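Local coordinates for protein HNH endonuclease (PDB 4H9D) that acts as a manganese-dependent HNH nicking endonuclease, probably hydrolysing one strand of DNA, and carries a bound zinc ion, at residues V8-E16 with P57-T65; R32-C41 with V69-K80. All coordinates share one frame; numbering follows the deposited sequence.

Contact 1: residues V8-E16 with P57-T65; sequences VSEQEVKRE and PVVRGGKST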
ATOM      1  N   VAL A   8       5.221 -20.405   4.910  1.00 48.31           N
ATOM      2  CA  VAL A   8       5.344 -20.192   6.339  1.00 44.72           C
ATOM      3  C   VAL A   8       3.941 -20.327   6.893  1.00 49.76           C
ATOM      4  O   VAL A   8       3.086 -19.465   6.657  1.00 48.81           O
ATOM      5  CB  VAL A   8       5.886 -18.787   6.658  1.00 55.77           C
ATOM      6  CG1 VAL A   8       6.193 -18.678   8.141  1.00 50.97           C
ATOM      7  CG2 VAL A   8       7.130 -18.507   5.826  1.00 55.87           C
ATOM      8  N   SER A   9       3.698 -21.414   7.613  1.00 68.96           N
ATOM      9  CA  SER A   9       2.382 -21.665   8.184  1.00 72.05           C
ATOM     10  C   SER A   9       1.975 -20.608   9.203  1.00 73.95           C
ATOM     11  O   SER A   9       2.826 -19.904   9.751  1.00 74.35           O
ATOM     12  CB  SER A   9       2.352 -23.050   8.830  1.00 58.85           C
ATOM     13  OG  SER A   9       3.491 -23.268   9.638  1.00 56.73           O
ATOM     14  N   GLU A  10       0.670 -20.492   9.447  1.00 72.45           N
ATOM     15  CA  GLU A  10       0.165 -19.529  10.415  1.00 77.85           C
ATOM     16  C   GLU A  10       0.452 -20.025  11.821  1.00 79.98           C
ATOM     17  O   GLU A  10       0.282 -19.296  12.793  1.00 80.79           O
ATOM     18  CB  GLU A  10      -1.331 -19.300  10.232  1.00133.19           C
ATOM     19  CG  GLU A  10      -1.667 -18.590   8.938  1.00143.86           C
ATOM     20  CD  GLU A  10      -3.002 -17.878   8.996  1.00152.18           C
ATOM     21  OE1 GLU A  10      -4.027 -18.545   9.264  1.00156.54           O
ATOM     22  OE2 GLU A  10      -3.025 -16.647   8.773  1.00151.83           O
ATOM     23  N   GLN A  11       0.883 -21.278  11.918  1.00 57.28           N
ATOM     24  CA  GLN A  11       1.239 -21.865  13.202  1.00 59.96           C
ATOM     25  C   GLN A  11       2.645 -21.305  13.486  1.00 57.61           C
ATOM     26  O   GLN A  11       2.953 -20.862  14.601  1.00 53.56           O
ATOM     27  CB  GLN A  11       1.284 -23.395  13.081  1.00 88.71           C
ATOM     28  CG  GLN A  11       2.391 -23.870  12.136  1.00 97.17           C
ATOM     29  CD  GLN A  11       2.208 -25.290  11.617  1.00107.74           C
ATOM     30  OE1 GLN A  11       1.176 -25.623  11.031  1.00108.52           O
ATOM     31  NE2 GLN A  11       3.225 -26.128  11.817  1.00112.58           N
ATOM     32  N   GLU A  12       3.483 -21.312  12.450  1.00 68.67           N
ATOM     33  CA  GLU A  12       4.847 -20.810  12.553  1.00 61.14           C
ATOM     34  C   GLU A  12       4.851 -19.305  12.808  1.00 52.46           C
ATOM     35  O   GLU A  12       5.649 -18.815  13.600  1.00 53.29           O
ATOM     36  CB  GLU A  12       5.632 -21.109  11.266  1.00 70.05           C
ATOM     37  CG  GLU A  12       6.040 -22.581  11.064  1.00 76.47           C
ATOM     38  CD  GLU A  12       6.526 -22.888   9.632  1.00 82.78           C
ATOM     39  OE1 GLU A  12       5.691 -22.886   8.695  1.00 81.32           O
ATOM     40  OE2 GLU A  12       7.743 -23.126   9.443  1.00 85.67           O
ATOM     41  N   VAL A  13       3.961 -18.573  12.149  1.00 45.88           N
ATOM     42  CA  VAL A  13       3.928 -17.125  12.328  1.00 48.31           C
ATOM     43  C   VAL A  13       3.555 -16.739  13.750  1.00 57.77           C
ATOM     44  O   VAL A  13       4.168 -15.841  14.330  1.00 59.83           O
ATOM     45  CB  VAL A  13       2.954 -16.429  11.336  1.00 40.13           C
ATOM     46  CG1 VAL A  13       2.797 -14.955  11.709  1.00 33.48           C
ATOM     47  CG2 VAL A  13       3.494 -16.540   9.901  1.00 41.00           C
ATOM     48  N   LYS A  14       2.555 -17.408  14.311  1.00 65.53           N
ATOM     49  CA  LYS A  14       2.142 -17.114  15.675  1.00 61.98           C
ATOM     50  C   LYS A  14       3.288 -17.461  16.593  1.00 57.13           C
ATOM     51  O   LYS A  14       3.696 -16.663  17.432  1.00 55.76           O
ATOM     52  CB  LYS A  14       0.936 -17.950  16.075  1.00 67.89           C
ATOM     53  CG  LYS A  14      -0.418 -17.339  15.759  1.00 75.92           C
ATOM     54  CD  LYS A  14      -1.515 -18.159  16.429  1.00 81.98           C
ATOM     55  CE  LYS A  14      -1.211 -18.345  17.923  1.00 85.62           C
ATOM     56  NZ  LYS A  14      -2.186 -19.231  18.626  1.00 89.08           N
ATOM     57  N   ARG A  15       3.800 -18.671  16.419  1.00 57.92           N
ATOM     58  CA  ARG A  15       4.902 -19.175  17.223  1.00 58.60           C
ATOM     59  C   ARG A  15       6.002 -18.137  17.358  1.00 61.31           C
ATOM     60  O   ARG A  15       6.562 -17.959  18.438  1.00 63.93           O
ATOM     61  CB  ARG A  15       5.465 -20.449  16.589  1.00 65.90           C
ATOM     62  CG  ARG A  15       6.659 -21.027  17.316  1.00 66.65           C
ATOM     63  CD  ARG A  15       6.312 -21.349  18.748  1.00 76.39           C
ATOM     64  NE  ARG A  15       7.493 -21.724  19.520  1.00 80.23           N
ATOM     65  CZ  ARG A  15       7.495 -21.937  20.833  1.00 85.35           C
ATOM     66  NH1 ARG A  15       6.373 -21.814  21.540  1.00 89.61           N
ATOM     67  NH2 ARG A  15       8.625 -22.279  21.439  1.00 87.65           N
ATOM     68  N   GLU A  16       6.306 -17.460  16.252  1.00 55.06           N
ATOM     69  CA  GLU A  16       7.345 -16.436  16.232  1.00 51.08           C
ATOM     70  C   GLU A  16       6.853 -15.143  16.839  1.00 48.99           C
ATOM     71  O   GLU A  16       7.630 -14.407  17.434  1.00 43.98           O
ATOM     72  CB  GLU A  16       7.831 -16.160  14.802  1.00 56.71           C
ATOM     73  CG  GLU A  16       8.795 -17.186  14.264  1.00 59.13           C
ATOM     74  CD  GLU A  16       9.718 -17.728  15.335  1.00 64.44           C
ATOM     75  OE1 GLU A  16       9.303 -18.676  16.032  1.00 73.60           O
ATOM     76  OE2 GLU A  16      10.846 -17.206  15.501  1.00 59.00           O
ATOM     77  N   PRO A  57      11.831 -10.641   7.939  1.00 40.24           N
ATOM     78  CA  PRO A  57      10.424 -10.705   8.348  1.00 41.31           C
ATOM     79  C   PRO A  57       9.994 -12.104   8.753  1.00 44.01           C
ATOM     80  O   PRO A  57      10.504 -13.093   8.233  1.00 42.34           O
ATOM     81  CB  PRO A  57       9.685 -10.219   7.110  1.00 35.81           C
ATOM     82  CG  PRO A  57      10.614  -9.238   6.522  1.00 34.15           C
ATOM     83  CD  PRO A  57      11.968  -9.919   6.661  1.00 31.65           C
ATOM     84  N   VAL A  58       9.052 -12.184   9.686  1.00 62.81           N
ATOM     85  CA  VAL A  58       8.545 -13.475  10.155  1.00 60.94           C
ATOM     86  C   VAL A  58       7.820 -14.222   9.026  1.00 61.06           C
ATOM     87  O   VAL A  58       7.950 -15.436   8.899  1.00 62.59           O
ATOM     88  CB  VAL A  58       7.581 -13.285  11.377  1.00 41.48           C
ATOM     89  CG1 VAL A  58       6.893 -14.593  11.740  1.00 46.70           C
ATOM     90  CG2 VAL A  58       8.370 -12.784  12.567  1.00 42.67           C
ATOM     91  N   VAL A  59       7.064 -13.492   8.205  1.00 58.19           N
ATOM     92  CA  VAL A  59       6.332 -14.104   7.099  1.00 60.38           C
ATOM     93  C   VAL A  59       7.279 -14.515   5.977  1.00 60.80           C
ATOM     94  O   VAL A  59       6.857 -15.109   4.987  1.00 64.29           O
ATOM     95  CB  VAL A  59       5.239 -13.158   6.530  1.00 37.83           C
ATOM     96  CG1 VAL A  59       4.202 -12.896   7.582  1.00 34.20           C
ATOM     97  CG2 VAL A  59       5.854 -11.854   6.044  1.00 35.94           C
ATOM     98  N   ARG A  60       8.555 -14.182   6.124  1.00 48.97           N
ATOM     99  CA  ARG A  60       9.544 -14.577   5.134  1.00 51.44           C
ATOM    100  C   ARG A  60      10.439 -15.632   5.753  1.00 57.19           C
ATOM    101  O   ARG A  60      11.548 -15.865   5.280  1.00 60.40           O
ATOM    102  CB  ARG A  60      10.391 -13.390   4.674  1.00 48.87           C
ATOM    103  CG  ARG A  60       9.669 -12.499   3.681  1.00 45.09           C
ATOM    104  CD  ARG A  60       8.935 -13.373   2.674  1.00 48.00           C
ATOM    105  NE  ARG A  60       8.054 -12.607   1.801  1.00 59.43           N
ATOM    106  CZ  ARG A  60       6.731 -12.721   1.779  1.00 60.88           C
ATOM    107  NH1 ARG A  60       6.111 -13.573   2.587  1.00 63.39           N
ATOM    108  NH2 ARG A  60       6.027 -11.985   0.932  1.00 64.37           N
ATOM    109  N   GLY A  61       9.954 -16.267   6.818  1.00 67.27           N
ATOM    110  CA  GLY A  61      10.728 -17.303   7.478  1.00 65.21           C
ATOM    111  C   GLY A  61      11.559 -16.877   8.678  1.00 58.18           C
ATOM    112  O   GLY A  61      11.914 -17.720   9.500  1.00 57.56           O
ATOM    113  N   GLY A  62      11.877 -15.585   8.776  1.00 46.19           N
ATOM    114  CA  GLY A  62      12.662 -15.078   9.892  1.00 46.14           C
ATOM    115  C   GLY A  62      12.171 -15.469  11.282  1.00 48.80           C
ATOM    116  O   GLY A  62      10.963 -15.647  11.525  1.00 47.86           O
ATOM    117  N   LYS A  63      13.117 -15.599  12.204  1.00 58.03           N
ATOM    118  CA  LYS A  63      12.797 -15.972  13.576  1.00 59.69           C
ATOM    119  C   LYS A  63      12.868 -14.792  14.553  1.00 58.01           C
ATOM    120  O   LYS A  63      13.455 -13.752  14.248  1.00 58.64           O
ATOM    121  CB  LYS A  63      13.755 -17.069  14.045  1.00 53.58           C
ATOM    122  CG  LYS A  63      13.721 -18.303  13.158  1.00 59.16           C
ATOM    123  CD  LYS A  63      12.297 -18.833  13.061  1.00 66.04           C
ATOM    124  CE  LYS A  63      12.155 -19.892  11.988  1.00 72.51           C
ATOM    125  NZ  LYS A  63      13.052 -21.044  12.250  1.00 74.24           N
ATOM    126  N   SER A  64      12.245 -14.956  15.717  1.00 45.39           N
ATOM    127  CA  SER A  64      12.289 -13.932  16.746  1.00 46.72           C
ATOM    128  C   SER A  64      13.438 -14.323  17.666  1.00 44.97           C
ATOM    129  O   SER A  64      13.252 -15.074  18.615  1.00 46.34           O
ATOM    130  CB  SER A  64      10.983 -13.901  17.530  1.00 57.04           C
ATOM    131  OG  SER A  64       9.928 -13.385  16.735  1.00 56.73           O
ATOM    132  N   THR A  65      14.639 -13.849  17.351  1.00 48.56           N
ATOM    133  CA  THR A  65      15.813 -14.158  18.160  1.00 49.43           C
ATOM    134  C   THR A  65      16.696 -12.919  18.189  1.00 51.85           C
ATOM    135  O   THR A  65      16.584 -12.061  17.309  1.00 53.89           O
ATOM    136  CB  THR A  65      16.636 -15.336  17.571  1.00 57.10           C
ATOM    137  OG1 THR A  65      17.277 -14.919  16.361  1.00 62.99           O
ATOM    138  CG2 THR A  65      15.738 -16.520  17.272  1.00 56.93           C
TER
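Glu-16 and Ser-64 meet through two hydrogen bonds at the buried end of this contact. The backbone N of Ser-64 donates to Glu-16 OE2 (2.7 Å), approaching the carboxylate from its anti side and 23° out of its plane. In return the Ser-64 hydroxyl donates a hydrogen bond to Glu-16 O, with OG 2.6 Å from that oxygen and above the carbonyl plane. A bend at chi2 (-35°) brings Glu-16 OE2 to Ser-64 N and lays the carboxylate against the aliphatic part of Lys-63, Glu-16 CD to Lys-63 CD 3.6 Å. The carboxylate also forms a salt bridge with Lys-19. An alanine at Glu-16 would probably leave Ser-64 N without its acceptor and Lys-19 without its mate. Nearer the helix backbone, Glu-16 CB rests on Val-58 CG1 at 3.6 Å.

Toward the start of the helix the packing thins and becomes partly exposed. Val-13 CG1 stands 4.1 Å from Val-58 CG1, and Val-8 CG2 touches backbone, 3.5 Å from Val-59 O. Farther out, Arg-60 turns to Glu-48 of the second subunit in a salt bridge. Where helix 10-24 begins, Ser-9 N bonds Glu-12 OE1 in a capping box whose hydroxyl half is weak and less certain. Ser-64 OG also bonds His-54 NE2, so the serine joins helix 10-24 to strand 50-54 as well as to the loop of the beta-beta-alpha core characteristic of the His-Me finger clan.

Contact 2: residues R32-C41 with V69-K80; sequences RIARGICHYC and VVPACKECNNRK. With ZN (zinc ion), chain D.
Tyr-40 lies against strand 69-73 and the helix that follows it. Its CB sits 3.4 Å from Cys-76 SG. With CG anti to the carbonyl carbon (chi1 -63°), the ring extends past Ala-72, whose CB meets the ring edge 3.7 Å from Tyr-40 CE2. Farther out, CZ is 3.4 Å from Lys-80 CD, the lysine chain crossing the tyrosine at about a right angle, and at the tip OH touches Lys-80 CD and CE and hydrogen-bonds Asp-53. Next to the base of the tyrosine, two CxxC pairs supply all four zinc ligands: Cys-38 SG and Cys-41 SG from the loop, Cys-73 SG and Cys-76 SG from the strand end and helix start. Cys-38 SG also accepts from Cys-73 N (3.4 Å), and His-39 N donates nearly straight to Pro-71 O (2.9 Å, 165°). From the end of helix 27-34, Arg-32 NH2 reaches Val-69 O at 3.1 Å in a bent bond (135°) from above the carbonyl plane, while its CG packs on Pro-71 CG. The zinc thus joins the loop after helix 27-34 to the junction of strand 69-73 and helix 74-82. Strand 50-54 pairs with 69-73, and Trp-88 of helix 85-92 meets the Tyr-40 ring edge-to-face.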
ATOM      1  N   ARG A  32      18.848  -2.947  25.232  1.00 46.11           N
ATOM      2  CA  ARG A  32      19.117  -2.528  23.872  1.00 41.83           C
ATOM      3  C   ARG A  32      18.413  -1.218  23.479  1.00 48.76           C
ATOM      4  O   ARG A  32      19.061  -0.316  22.930  1.00 54.78           O
ATOM      5  CB  ARG A  32      18.739  -3.634  22.893  1.00 42.29           C
ATOM      6  CG  ARG A  32      19.177  -3.342  21.484  1.00 47.36           C
ATOM      7  CD  ARG A  32      20.404  -4.120  21.166  1.00 50.62           C
ATOM      8  NE  ARG A  32      20.030  -5.397  20.593  1.00 51.51           N
ATOM      9  CZ  ARG A  32      19.923  -5.630  19.288  1.00 50.85           C
ATOM     10  NH1 ARG A  32      20.174  -4.669  18.409  1.00 51.91           N
ATOM     11  NH2 ARG A  32      19.555  -6.837  18.866  1.00 50.02           N
ATOM     12  N   ILE A  33      17.109  -1.088  23.739  1.00 45.01           N
ATOM     13  CA  ILE A  33      16.454   0.166  23.358  1.00 49.79           C
ATOM     14  C   ILE A  33      16.813   1.293  24.314  1.00 53.30           C
ATOM     15  O   ILE A  33      16.665   2.467  23.986  1.00 60.13           O
ATOM     16  CB  ILE A  33      14.918   0.047  23.277  1.00 48.07           C
ATOM     17  CG1 ILE A  33      14.357  -0.592  24.531  1.00 45.03           C
ATOM     18  CG2 ILE A  33      14.523  -0.758  22.070  1.00 46.75           C
ATOM     19  CD1 ILE A  33      12.855  -0.686  24.473  1.00 44.96           C
ATOM     20  N   ALA A  34      17.289   0.929  25.501  1.00 41.54           N
ATOM     21  CA  ALA A  34      17.702   1.915  26.501  1.00 44.02           C
ATOM     22  C   ALA A  34      18.814   2.743  25.885  1.00 45.82           C
ATOM     23  O   ALA A  34      18.916   3.941  26.135  1.00 48.24           O
ATOM     24  CB  ALA A  34      18.219   1.222  27.761  1.00 37.94           C
ATOM     25  N   ARG A  35      19.646   2.092  25.074  1.00 52.11           N
ATOM     26  CA  ARG A  35      20.752   2.758  24.401  1.00 58.24           C
ATOM     27  C   ARG A  35      20.209   3.780  23.407  1.00 62.67           C
ATOM     28  O   ARG A  35      20.899   4.713  23.029  1.00 67.22           O
ATOM     29  CB  ARG A  35      21.622   1.714  23.699  1.00 53.02           C
ATOM     30  CG  ARG A  35      22.129   0.656  24.660  1.00 46.33           C
ATOM     31  CD  ARG A  35      22.858  -0.463  23.949  1.00 47.54           C
ATOM     32  NE  ARG A  35      23.320  -1.470  24.898  1.00 55.87           N
ATOM     33  CZ  ARG A  35      23.704  -2.703  24.570  1.00 58.27           C
ATOM     34  NH1 ARG A  35      23.682  -3.101  23.302  1.00 54.02           N
ATOM     35  NH2 ARG A  35      24.116  -3.541  25.514  1.00 61.39           N
ATOM     36  N   GLY A  36      18.962   3.588  22.993  1.00 54.24           N
ATOM     37  CA  GLY A  36      18.307   4.507  22.077  1.00 56.94           C
ATOM     38  C   GLY A  36      18.871   4.690  20.681  1.00 57.99           C
ATOM     39  O   GLY A  36      18.678   5.739  20.065  1.00 63.50           O
ATOM     40  N   ILE A  37      19.563   3.680  20.166  1.00 43.15           N
ATOM     41  CA  ILE A  37      20.138   3.774  18.823  1.00 38.75           C
ATOM     42  C   ILE A  37      19.290   3.007  17.814  1.00 41.05           C
ATOM     43  O   ILE A  37      18.992   1.839  18.022  1.00 38.83           O
ATOM     44  CB  ILE A  37      21.562   3.206  18.792  1.00 31.56           C
ATOM     45  CG1 ILE A  37      22.487   4.080  19.648  1.00 35.25           C
ATOM     46  CG2 ILE A  37      22.060   3.135  17.357  1.00 31.49           C
ATOM     47  CD1 ILE A  37      22.537   5.541  19.222  1.00 44.41           C
ATOM     48  N   CYS A  38      18.877   3.673  16.741  1.00 37.32           N
ATOM     49  CA  CYS A  38      18.081   3.018  15.704  1.00 31.69           C
ATOM     50  C   CYS A  38      19.033   2.223  14.816  1.00 33.57           C
ATOM     51  O   CYS A  38      19.996   2.765  14.277  1.00 38.63           O
ATOM     52  CB  CYS A  38      17.351   4.051  14.865  1.00 39.56           C
ATOM     53  SG  CYS A  38      16.594   3.339  13.411  1.00 53.36           S
ATOM     54  N   HIS A  39      18.761   0.940  14.654  1.00 31.11           N
ATOM     55  CA  HIS A  39      19.642   0.081  13.876  1.00 29.73           C
ATOM     56  C   HIS A  39      19.847   0.458  12.420  1.00 32.94           C
ATOM     57  O   HIS A  39      20.929   0.223  11.868  1.00 34.27           O
ATOM     58  CB  HIS A  39      19.163  -1.358  13.953  1.00 37.78           C
ATOM     59  CG  HIS A  39      20.075  -2.319  13.272  1.00 43.16           C
ATOM     60  ND1 HIS A  39      19.777  -2.894  12.054  1.00 50.04           N
ATOM     61  CD2 HIS A  39      21.299  -2.782  13.619  1.00 46.40           C
ATOM     62  CE1 HIS A  39      20.779  -3.670  11.678  1.00 51.32           C
ATOM     63  NE2 HIS A  39      21.715  -3.620  12.611  1.00 48.41           N
ATOM     64  N   TYR A  40      18.822   1.047  11.803  1.00 41.79           N
ATOM     65  CA  TYR A  40      18.909   1.426  10.400  1.00 41.53           C
ATOM     66  C   TYR A  40      19.586   2.766  10.182  1.00 45.38           C
ATOM     67  O   TYR A  40      20.590   2.841   9.475  1.00 45.91           O
ATOM     68  CB  TYR A  40      17.512   1.405   9.770  1.00 44.61           C
ATOM     69  CG  TYR A  40      16.919   0.014   9.788  1.00 41.87           C
ATOM     70  CD1 TYR A  40      17.535  -1.034   9.074  1.00 38.66           C
ATOM     71  CD2 TYR A  40      15.802  -0.293  10.584  1.00 42.26           C
ATOM     72  CE1 TYR A  40      17.066  -2.348   9.156  1.00 35.36           C
ATOM     73  CE2 TYR A  40      15.319  -1.613  10.678  1.00 39.23           C
ATOM     74  CZ  TYR A  40      15.964  -2.627   9.959  1.00 40.34           C
ATOM     75  OH  TYR A  40      15.523  -3.924  10.037  1.00 41.83           O
ATOM     76  N   CYS A  41      19.071   3.830  10.793  1.00 40.29           N
ATOM     77  CA  CYS A  41      19.702   5.133  10.589  1.00 41.12           C
ATOM     78  C   CYS A  41      20.783   5.528  11.601  1.00 41.73           C
ATOM     79  O   CYS A  41      21.477   6.512  11.398  1.00 44.06           O
ATOM     80  CB  CYS A  41      18.639   6.230  10.495  1.00 39.35           C
ATOM     81  SG  CYS A  41      17.638   6.469  11.963  1.00 47.81           S
ATOM     82  N   VAL A  69      16.421  -9.949  15.519  1.00 44.42           N
ATOM     83  CA  VAL A  69      15.657  -8.864  16.106  1.00 47.49           C
ATOM     84  C   VAL A  69      16.569  -7.651  16.224  1.00 51.49           C
ATOM     85  O   VAL A  69      17.770  -7.786  16.472  1.00 57.45           O
ATOM     86  CB  VAL A  69      15.085  -9.300  17.469  1.00 42.47           C
ATOM     87  CG1 VAL A  69      14.992  -8.141  18.406  1.00 44.36           C
ATOM     88  CG2 VAL A  69      13.706  -9.910  17.257  1.00 36.88           C
ATOM     89  N   VAL A  70      15.991  -6.470  16.039  1.00 40.11           N
ATOM     90  CA  VAL A  70      16.748  -5.230  16.058  1.00 35.84           C
ATOM     91  C   VAL A  70      15.834  -4.029  16.388  1.00 35.51           C
ATOM     92  O   VAL A  70      14.641  -4.034  16.045  1.00 38.76           O
ATOM     93  CB  VAL A  70      17.382  -5.053  14.677  1.00 28.52           C
ATOM     94  CG1 VAL A  70      16.656  -3.992  13.890  1.00 31.39           C
ATOM     95  CG2 VAL A  70      18.831  -4.752  14.815  1.00 25.97           C
ATOM     96  N   PRO A  71      16.375  -2.978  17.046  1.00 42.83           N
ATOM     97  CA  PRO A  71      15.587  -1.786  17.409  1.00 44.51           C
ATOM     98  C   PRO A  71      15.475  -0.830  16.234  1.00 51.65           C
ATOM     99  O   PRO A  71      16.469  -0.556  15.577  1.00 48.46           O
ATOM    100  CB  PRO A  71      16.395  -1.137  18.541  1.00 46.13           C
ATOM    101  CG  PRO A  71      17.569  -2.087  18.803  1.00 41.43           C
ATOM    102  CD  PRO A  71      17.761  -2.828  17.506  1.00 42.06           C
ATOM    103  N   ALA A  72      14.284  -0.311  15.969  1.00 51.36           N
ATOM    104  CA  ALA A  72      14.130   0.624  14.862  1.00 46.79           C
ATOM    105  C   ALA A  72      13.168   1.753  15.215  1.00 50.00           C
ATOM    106  O   ALA A  72      12.226   1.558  15.986  1.00 55.54           O
ATOM    107  CB  ALA A  72      13.645  -0.109  13.631  1.00 29.67           C
ATOM    108  N   CYS A  73      13.417   2.937  14.657  1.00 46.14           N
ATOM    109  CA  CYS A  73      12.565   4.107  14.891  1.00 49.12           C
ATOM    110  C   CYS A  73      11.359   4.051  13.954  1.00 55.07           C
ATOM    111  O   CYS A  73      11.374   3.350  12.940  1.00 50.31           O
ATOM    112  CB  CYS A  73      13.341   5.403  14.641  1.00 49.62           C
ATOM    113  SG  CYS A  73      13.592   5.819  12.884  1.00 58.38           S
ATOM    114  N   LYS A  74      10.314   4.793  14.298  1.00 71.53           N
ATOM    115  CA  LYS A  74       9.083   4.830  13.514  1.00 74.20           C
ATOM    116  C   LYS A  74       9.294   4.859  11.990  1.00 72.83           C
ATOM    117  O   LYS A  74       8.881   3.941  11.275  1.00 69.66           O
ATOM    118  CB  LYS A  74       8.255   6.039  13.975  1.00 84.90           C
ATOM    119  CG  LYS A  74       6.980   6.326  13.196  1.00 90.14           C
ATOM    120  CD  LYS A  74       6.146   7.389  13.909  1.00 95.63           C
ATOM    121  CE  LYS A  74       6.965   8.640  14.234  1.00 99.02           C
ATOM    122  NZ  LYS A  74       6.200   9.643  15.037  1.00103.53           N
ATOM    123  N   GLU A  75       9.955   5.911  11.514  1.00 67.03           N
ATOM    124  CA  GLU A  75      10.227   6.127  10.093  1.00 65.75           C
ATOM    125  C   GLU A  75      10.938   4.978   9.374  1.00 61.15           C
ATOM    126  O   GLU A  75      10.505   4.533   8.307  1.00 61.57           O
ATOM    127  CB  GLU A  75      11.035   7.411   9.940  1.00 94.03           C
ATOM    128  CG  GLU A  75      11.278   7.854   8.517  1.00103.57           C
ATOM    129  CD  GLU A  75      12.037   9.167   8.454  1.00115.41           C
ATOM    130  OE1 GLU A  75      11.535  10.164   9.018  1.00117.75           O
ATOM    131  OE2 GLU A  75      13.132   9.205   7.849  1.00119.45           O
ATOM    132  N   CYS A  76      12.039   4.509   9.952  1.00 57.71           N
ATOM    133  CA  CYS A  76      12.805   3.415   9.366  1.00 58.23           C
ATOM    134  C   CYS A  76      12.006   2.120   9.333  1.00 53.56           C
ATOM    135  O   CYS A  76      12.045   1.375   8.349  1.00 52.06           O
ATOM    136  CB  CYS A  76      14.102   3.172  10.151  1.00 58.41           C
ATOM    137  SG  CYS A  76      15.521   4.176   9.638  1.00 56.94           S
ATOM    138  N   ASN A  77      11.279   1.843  10.408  1.00 55.72           N
ATOM    139  CA  ASN A  77      10.519   0.608  10.463  1.00 54.39           C
ATOM    140  C   ASN A  77       9.501   0.455   9.340  1.00 55.40           C
ATOM    141  O   ASN A  77       9.337  -0.651   8.813  1.00 59.58           O
ATOM    142  CB  ASN A  77       9.819   0.469  11.809  1.00 52.84           C
ATOM    143  CG  ASN A  77       9.080  -0.835  11.929  1.00 53.94           C
ATOM    144  OD1 ASN A  77       9.656  -1.910  11.741  1.00 55.93           O
ATOM    145  ND2 ASN A  77       7.792  -0.755  12.233  1.00 54.05           N
ATOM    146  N   ASN A  78       8.817   1.545   8.980  1.00 54.65           N
ATOM    147  CA  ASN A  78       7.811   1.512   7.911  1.00 59.31           C
ATOM    148  C   ASN A  78       8.456   1.532   6.537  1.00 59.55           C
ATOM    149  O   ASN A  78       8.191   0.666   5.704  1.00 60.35           O
ATOM    150  CB  ASN A  78       6.877   2.709   8.027  1.00 62.92           C
ATOM    151  CG  ASN A  78       6.193   2.771   9.369  1.00 68.19           C
ATOM    152  OD1 ASN A  78       5.423   1.877   9.726  1.00 65.61           O
ATOM    153  ND2 ASN A  78       6.478   3.821  10.131  1.00 71.05           N
ATOM    154  N   ARG A  79       9.294   2.541   6.310  1.00 53.46           N
ATOM    155  CA  ARG A  79       9.994   2.700   5.051  1.00 52.31           C
ATOM    156  C   ARG A  79      10.670   1.418   4.602  1.00 50.24           C
ATOM    157  O   ARG A  79      10.815   1.178   3.408  1.00 50.28           O
ATOM    158  CB  ARG A  79      11.039   3.805   5.167  1.00 52.44           C
ATOM    159  CG  ARG A  79      10.488   5.194   4.960  1.00 58.09           C
ATOM    160  CD  ARG A  79      11.439   6.256   5.492  1.00 63.96           C
ATOM    161  NE  ARG A  79      10.973   7.609   5.194  1.00 70.62           N
ATOM    162  CZ  ARG A  79      11.030   8.165   3.987  1.00 78.72           C
ATOM    163  NH1 ARG A  79      11.539   7.483   2.963  1.00 80.48           N
ATOM    164  NH2 ARG A  79      10.573   9.398   3.794  1.00 84.43           N
ATOM    165  N   LYS A  80      11.092   0.593   5.548  1.00 56.07           N
ATOM    166  CA  LYS A  80      11.750  -0.643   5.181  1.00 55.44           C
ATOM    167  C   LYS A  80      10.696  -1.599   4.632  1.00 59.29           C
ATOM    168  O   LYS A  80      11.023  -2.570   3.952  1.00 60.79           O
ATOM    169  CB  LYS A  80      12.463  -1.257   6.395  1.00 56.64           C
ATOM    170  CG  LYS A  80      13.310  -2.480   6.048  1.00 59.31           C
ATOM    171  CD  LYS A  80      13.985  -3.100   7.257  1.00 63.33           C
ATOM    172  CE  LYS A  80      14.775  -4.350   6.863  1.00 65.38           C
ATOM    173  NZ  LYS A  80      15.774  -4.072   5.773  1.00 63.46           N
TER
HETATM  174 ZN    ZN D 201      15.836   5.021  12.013  1.00 51.95          ZN

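The segments alternate along the chain, 8-16, 32-41, 57-65, then 69-80, so the two contacts cross along the chain, their centres 20 Å apart. Helices 10-24 and 27-34 are consecutive and supply most of the first segment of contact 1 and the start of that of contact 2. The other halves are likewise close in sequence: loop 57-65 leads on toward strand 69-73, and the contacts touch where Ser-64 CA packs on Val-69 CG2 (4.3 Å). Both also reach the end of strand 50-54, contact 1 at His-54 and contact 2 at Asp-53. Helix 10-24 packs on the loop between the strands, and the zinc links the segment after helix 27-34 to the strand-helix junction, consistent with a structural metal.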